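Local coordinates for nuclear protein localization protein 4 homolog (Drosophila melanogaster, PDB 4RV0) that probably works in a complex that binds ubiquitinated proteins and exports misfolded proteins from the ER for proteasomal degradation, here its N-terminal ubiquitin-like domain, at residues I10-I20 against L71-L79. Residues are numbered along the deposited sequence; the frame is centred on the assembly and turned at random.
Sequences ILIRVQSAEGI and LRHGDMVYL
Arg13, Val14 and Gln15 pair in parallel with Met76, Val77 and Tyr78, the short strand axes 32° apart, and the hydrogen bonds run from Arg13 N to Asp75 O, Val77 N to Arg13 O, Gln15 N to Val77 O and Leu79 N to Gln15 O. The type II turn Arg72–Asp75 extends it: Gly74 N donates to Leu11 O (2.7 Å). With CG anti to the backbone N (chi1 179°), His73 accepts from Leu11 N at ND1 (3.0 Å), the donor slightly out of the ring plane. Arg13 bends at chi2 and chi3, which brings NH1 to Gly74 O (2.7 Å), nearly in line with the carbonyl. Met76 (selenomethionine) lies over one face of that guanidinium, its SE offset toward the rim; the same SE meets Ile20 CD1 at 3.9 Å. Gln15 CB packs on Tyr78 CD1 (3.7 Å). On the other sheet face, Val14 CG2 touches Val77 CG2 (4.0 Å), while Ile12 CD1 reaches Leu71 CB (3.8 Å). Arg13 NH2 also salt-bridges an acidic side chain of another protein's chain. This is the central parallel pair of the ubiquitin-like beta-grasp sheet, flanked by strands 19-25 and 48-50, with Val14, Leu71 and Leu79 packed against helix 31-41.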
ATOM      1  N   ILE B  10      12.940 -14.118   9.986  1.00 20.40           N
ATOM      2  CA  ILE B  10      11.869 -13.129  10.050  1.00 18.49           C
ATOM      3  C   ILE B  10      11.732 -12.388   8.715  1.00 21.59           C
ATOM      4  O   ILE B  10      12.577 -12.521   7.817  1.00 18.35           O
ATOM      5  CB  ILE B  10      12.075 -12.102  11.191  1.00 17.16           C
ATOM      6  CG1 ILE B  10      13.321 -11.254  10.940  1.00 14.16           C
ATOM      7  CG2 ILE B  10      12.124 -12.801  12.555  1.00 18.94           C
ATOM      8  CD1 ILE B  10      13.426 -10.059  11.853  1.00 17.62           C
ATOM      9  N   LEU B  11      10.660 -11.613   8.590  1.00 19.18           N
ATOM     10  CA  LEU B  11      10.408 -10.849   7.381  1.00 14.39           C
ATOM     11  C   LEU B  11      10.686  -9.380   7.620  1.00 13.68           C
ATOM     12  O   LEU B  11      10.118  -8.768   8.538  1.00 13.08           O
ATOM     13  CB  LEU B  11       8.958 -11.041   6.895  1.00 14.26           C
ATOM     14  CG  LEU B  11       8.519  -9.933   5.924  1.00 15.38           C
ATOM     15  CD1 LEU B  11       9.273 -10.044   4.614  1.00 18.31           C
ATOM     16  CD2 LEU B  11       7.041  -9.953   5.649  1.00 19.31           C
ATOM     17  N   ILE B  12      11.557  -8.809   6.795  1.00 13.18           N
ATOM     18  CA  ILE B  12      11.772  -7.365   6.804  1.00 11.40           C
ATOM     19  C   ILE B  12      11.303  -6.805   5.473  1.00 11.54           C
ATOM     20  O   ILE B  12      11.711  -7.294   4.407  1.00 11.98           O
ATOM     21  CB  ILE B  12      13.244  -6.977   7.018  1.00 11.60           C
ATOM     22  CG1 ILE B  12      13.737  -7.474   8.380  1.00 11.96           C
ATOM     23  CG2 ILE B  12      13.409  -5.468   6.901  1.00  8.03           C
ATOM     24  CD1 ILE B  12      12.926  -6.941   9.563  1.00 13.01           C
ATOM     25  N   ARG B  13      10.450  -5.787   5.529  1.00  9.25           N
ATOM     26  CA  ARG B  13       9.910  -5.194   4.314  1.00 11.42           C
ATOM     27  C   ARG B  13      10.667  -3.928   3.970  1.00  8.50           C
ATOM     28  O   ARG B  13      10.847  -3.047   4.808  1.00  8.81           O
ATOM     29  CB  ARG B  13       8.423  -4.896   4.468  1.00 10.28           C
ATOM     30  CG  ARG B  13       7.586  -6.116   4.811  1.00 12.54           C
ATOM     31  CD  ARG B  13       6.628  -5.781   5.975  1.00 15.46           C
ATOM     32  NE  ARG B  13       5.489  -5.029   5.488  1.00 13.41           N
ATOM     33  CZ  ARG B  13       4.793  -4.116   6.164  1.00 13.09           C
ATOM     34  NH1 ARG B  13       5.095  -3.791   7.411  1.00 13.05           N
ATOM     35  NH2 ARG B  13       3.767  -3.524   5.564  1.00 10.13           N
ATOM     36  N   VAL B  14      11.108  -3.842   2.725  1.00  5.67           N
ATOM     37  CA  VAL B  14      11.867  -2.683   2.290  1.00  5.24           C
ATOM     38  C   VAL B  14      11.069  -1.860   1.301  1.00  5.75           C
ATOM     39  O   VAL B  14      10.843  -2.300   0.176  1.00  8.17           O
ATOM     40  CB  VAL B  14      13.183  -3.082   1.635  1.00  5.35           C
ATOM     41  CG1 VAL B  14      13.947  -1.818   1.212  1.00  5.90           C
ATOM     42  CG2 VAL B  14      14.004  -3.966   2.572  1.00  4.73           C
ATOM     43  N   GLN B  15      10.658  -0.672   1.724  1.00  5.34           N
ATOM     44  CA  GLN B  15       9.954   0.264   0.854  1.00  6.92           C
ATOM     45  C   GLN B  15      10.937   1.096   0.041  1.00  7.26           C
ATOM     46  O   GLN B  15      11.825   1.743   0.593  1.00  7.07           O
ATOM     47  CB  GLN B  15       9.052   1.178   1.680  1.00  7.56           C
ATOM     48  CG  GLN B  15       8.323   2.284   0.886  1.00 13.16           C
ATOM     49  CD  GLN B  15       7.143   1.774   0.072  1.00  9.64           C
ATOM     50  OE1 GLN B  15       6.058   1.558   0.605  1.00  9.97           O
ATOM     51  NE2 GLN B  15       7.349   1.593  -1.227  1.00  6.50           N
ATOM     52  N   SER B  16      10.822   1.015  -1.277  1.00  8.54           N
ATOM     53  CA  SER B  16      11.557   1.906  -2.162  1.00  8.10           C
ATOM     54  C   SER B  16      10.588   2.488  -3.197  1.00 10.51           C
ATOM     55  O   SER B  16       9.380   2.205  -3.157  1.00  8.68           O
ATOM     56  CB  SER B  16      12.706   1.150  -2.837  1.00  9.40           C
ATOM     57  OG  SER B  16      12.216   0.258  -3.814  1.00 10.54           O
ATOM     58  N   ALA B  17      11.102   3.283  -4.133  1.00 11.03           N
ATOM     59  CA  ALA B  17      10.261   3.796  -5.216  1.00  9.33           C
ATOM     60  C   ALA B  17       9.813   2.701  -6.183  1.00  7.35           C
ATOM     61  O   ALA B  17       8.928   2.924  -6.994  1.00  6.62           O
ATOM     62  CB  ALA B  17      10.975   4.915  -5.967  1.00 10.72           C
ATOM     63  N   GLU B  18      10.438   1.531  -6.105  1.00  7.10           N
ATOM     64  CA  GLU B  18      10.062   0.394  -6.950  1.00  8.45           C
ATOM     65  C   GLU B  18       9.005  -0.504  -6.324  1.00  7.70           C
ATOM     66  O   GLU B  18       8.475  -1.428  -6.975  1.00  6.09           O
ATOM     67  CB  GLU B  18      11.281  -0.467  -7.276  1.00 10.64           C
ATOM     68  CG  GLU B  18      12.334   0.210  -8.124  1.00 16.27           C
ATOM     69  CD  GLU B  18      11.812   0.543  -9.499  1.00 17.58           C
ATOM     70  OE1 GLU B  18      11.394  -0.387 -10.221  1.00 21.80           O
ATOM     71  OE2 GLU B  18      11.842   1.739  -9.857  1.00 24.80           O
ATOM     72  N   GLY B  19       8.688  -0.243  -5.063  1.00  7.04           N
ATOM     73  CA  GLY B  19       7.654  -1.024  -4.390  1.00  8.94           C
ATOM     74  C   GLY B  19       8.085  -1.502  -3.015  1.00  9.71           C
ATOM     75  O   GLY B  19       8.962  -0.903  -2.382  1.00  8.27           O
ATOM     76  N   ILE B  20       7.487  -2.599  -2.564  1.00  6.86           N
ATOM     77  CA  ILE B  20       7.809  -3.156  -1.256  1.00  9.18           C
ATOM     78  C   ILE B  20       8.408  -4.549  -1.377  1.00  9.49           C
ATOM     79  O   ILE B  20       7.690  -5.529  -1.631  1.00  9.50           O
ATOM     80  CB  ILE B  20       6.562  -3.183  -0.341  1.00  9.33           C
ATOM     81  CG1 ILE B  20       6.048  -1.762  -0.106  1.00  9.38           C
ATOM     82  CG2 ILE B  20       6.877  -3.837   0.990  1.00  6.96           C
ATOM     83  CD1 ILE B  20       4.722  -1.728   0.648  1.00 13.59           C
ATOM     84  N   LEU B  71      14.985  -4.611  14.912  1.00 27.52           N
ATOM     85  CA  LEU B  71      13.849  -4.910  14.039  1.00 20.66           C
ATOM     86  C   LEU B  71      13.052  -6.105  14.507  1.00 25.37           C
ATOM     87  O   LEU B  71      13.595  -7.057  15.071  1.00 24.64           O
ATOM     88  CB  LEU B  71      14.338  -5.176  12.615  1.00 19.78           C
ATOM     89  CG  LEU B  71      15.090  -4.042  11.918  1.00 21.33           C
ATOM     90  CD1 LEU B  71      15.841  -4.577  10.699  1.00 15.86           C
ATOM     91  CD2 LEU B  71      14.116  -2.944  11.508  1.00 22.57           C
ATOM     92  N   ARG B  72      11.751  -6.045  14.251  1.00 22.02           N
ATOM     93  CA  ARG B  72      10.843  -7.137  14.543  1.00 21.65           C
ATOM     94  C   ARG B  72      10.237  -7.698  13.261  1.00 17.50           C
ATOM     95  O   ARG B  72      10.170  -7.004  12.243  1.00 18.38           O
ATOM     96  CB  ARG B  72       9.762  -6.622  15.491  1.00 24.60           C
ATOM     97  CG  ARG B  72      10.355  -6.100  16.809  1.00 31.84           C
ATOM     98  CD  ARG B  72       9.292  -5.528  17.714  1.00 34.24           C
ATOM     99  NE  ARG B  72       8.357  -6.543  18.177  1.00 43.99           N
ATOM    100  CZ  ARG B  72       7.441  -6.332  19.115  1.00 55.09           C
ATOM    101  NH1 ARG B  72       7.338  -5.132  19.682  1.00 52.37           N
ATOM    102  NH2 ARG B  72       6.624  -7.313  19.481  1.00 50.90           N
ATOM    103  N   HIS B  73       9.790  -8.947  13.323  1.00 12.15           N
ATOM    104  CA  HIS B  73       9.127  -9.605  12.203  1.00 15.30           C
ATOM    105  C   HIS B  73       8.036  -8.722  11.589  1.00 18.05           C
ATOM    106  O   HIS B  73       7.131  -8.263  12.289  1.00 16.10           O
ATOM    107  CB  HIS B  73       8.503 -10.913  12.668  1.00 11.65           C
ATOM    108  CG  HIS B  73       7.787 -11.655  11.590  1.00 11.92           C
ATOM    109  ND1 HIS B  73       8.423 -12.141  10.470  1.00 11.52           N
ATOM    110  CD2 HIS B  73       6.479 -11.989  11.454  1.00 14.81           C
ATOM    111  CE1 HIS B  73       7.546 -12.757   9.699  1.00 15.66           C
ATOM    112  NE2 HIS B  73       6.356 -12.673  10.270  1.00 13.58           N
ATOM    113  N   GLY B  74       8.126  -8.482  10.285  1.00 18.50           N
ATOM    114  CA  GLY B  74       7.125  -7.681   9.598  1.00 14.76           C
ATOM    115  C   GLY B  74       7.381  -6.184   9.598  1.00 15.82           C
ATOM    116  O   GLY B  74       6.600  -5.429   9.010  1.00 12.10           O
ATOM    117  N   ASP B  75       8.447  -5.731  10.255  1.00 14.25           N
ATOM    118  CA  ASP B  75       8.762  -4.303  10.233  1.00 11.14           C
ATOM    119  C   ASP B  75       9.090  -3.846   8.826  1.00 13.39           C
ATOM    120  O   ASP B  75       9.661  -4.602   8.036  1.00 11.30           O
ATOM    121  CB  ASP B  75       9.927  -3.961  11.163  1.00 16.49           C
ATOM    122  CG  ASP B  75       9.493  -3.800  12.606  1.00 17.24           C
ATOM    123  OD1 ASP B  75       8.295  -4.021  12.903  1.00 22.21           O
ATOM    124  OD2 ASP B  75      10.356  -3.474  13.443  1.00 27.68           O
HETATM  125  N   MSE B  76       8.735  -2.604   8.516  1.00 12.32           N
HETATM  126  CA  MSE B  76       9.092  -2.018   7.237  1.00 13.99           C
HETATM  127  C   MSE B  76      10.202  -1.000   7.430  1.00 11.21           C
HETATM  128  O   MSE B  76      10.135  -0.163   8.334  1.00 12.15           O
HETATM  129  CB  MSE B  76       7.881  -1.342   6.602  1.00 17.52           C
HETATM  130  CG  MSE B  76       8.131  -0.852   5.186  1.00 17.66           C
HETATM  131 SE   MSE B  76       6.587  -1.179   4.017  1.00 33.81          SE
HETATM  132  CE  MSE B  76       5.295  -0.038   4.925  1.00 17.51           C
ATOM    133  N   VAL B  77      11.232  -1.078   6.597  1.00  9.39           N
ATOM    134  CA  VAL B  77      12.243  -0.023   6.556  1.00 11.99           C
ATOM    135  C   VAL B  77      12.149   0.698   5.217  1.00 11.77           C
ATOM    136  O   VAL B  77      11.458   0.234   4.303  1.00  9.79           O
ATOM    137  CB  VAL B  77      13.672  -0.546   6.824  1.00 10.96           C
ATOM    138  CG1 VAL B  77      13.747  -1.151   8.204  1.00 11.80           C
ATOM    139  CG2 VAL B  77      14.070  -1.569   5.782  1.00  9.45           C
ATOM    140  N   TYR B  78      12.811   1.845   5.121  1.00 10.33           N
ATOM    141  CA  TYR B  78      12.648   2.747   3.986  1.00 12.68           C
ATOM    142  C   TYR B  78      13.974   2.999   3.307  1.00 12.00           C
ATOM    143  O   TYR B  78      14.946   3.425   3.943  1.00 12.56           O
ATOM    144  CB  TYR B  78      11.980   4.063   4.426  1.00 12.40           C
ATOM    145  CG  TYR B  78      10.614   3.809   5.011  1.00 15.87           C
ATOM    146  CD1 TYR B  78       9.472   3.855   4.214  1.00 15.21           C
ATOM    147  CD2 TYR B  78      10.472   3.470   6.350  1.00 15.05           C
ATOM    148  CE1 TYR B  78       8.216   3.588   4.753  1.00 18.09           C
ATOM    149  CE2 TYR B  78       9.231   3.205   6.893  1.00 17.89           C
ATOM    150  CZ  TYR B  78       8.108   3.264   6.093  1.00 17.00           C
ATOM    151  OH  TYR B  78       6.879   2.997   6.653  1.00 19.71           O
ATOM    152  N   LEU B  79      14.004   2.733   2.011  1.00 10.05           N
ATOM    153  CA  LEU B  79      15.228   2.857   1.253  1.00 10.01           C
ATOM    154  C   LEU B  79      15.365   4.254   0.669  1.00 15.24           C
ATOM    155  O   LEU B  79      14.435   4.782   0.057  1.00 11.87           O
ATOM    156  CB  LEU B  79      15.303   1.768   0.163  1.00 11.11           C
ATOM    157  CG  LEU B  79      16.614   1.618  -0.624  1.00 16.48           C
ATOM    158  CD1 LEU B  79      16.810   0.180  -1.083  1.00 13.36           C
ATOM    159  CD2 LEU B  79      16.675   2.568  -1.832  1.00 16.17           C
TER
HETATM  160  O   HOH W   1      11.986   4.876   0.960  1.00 16.07           O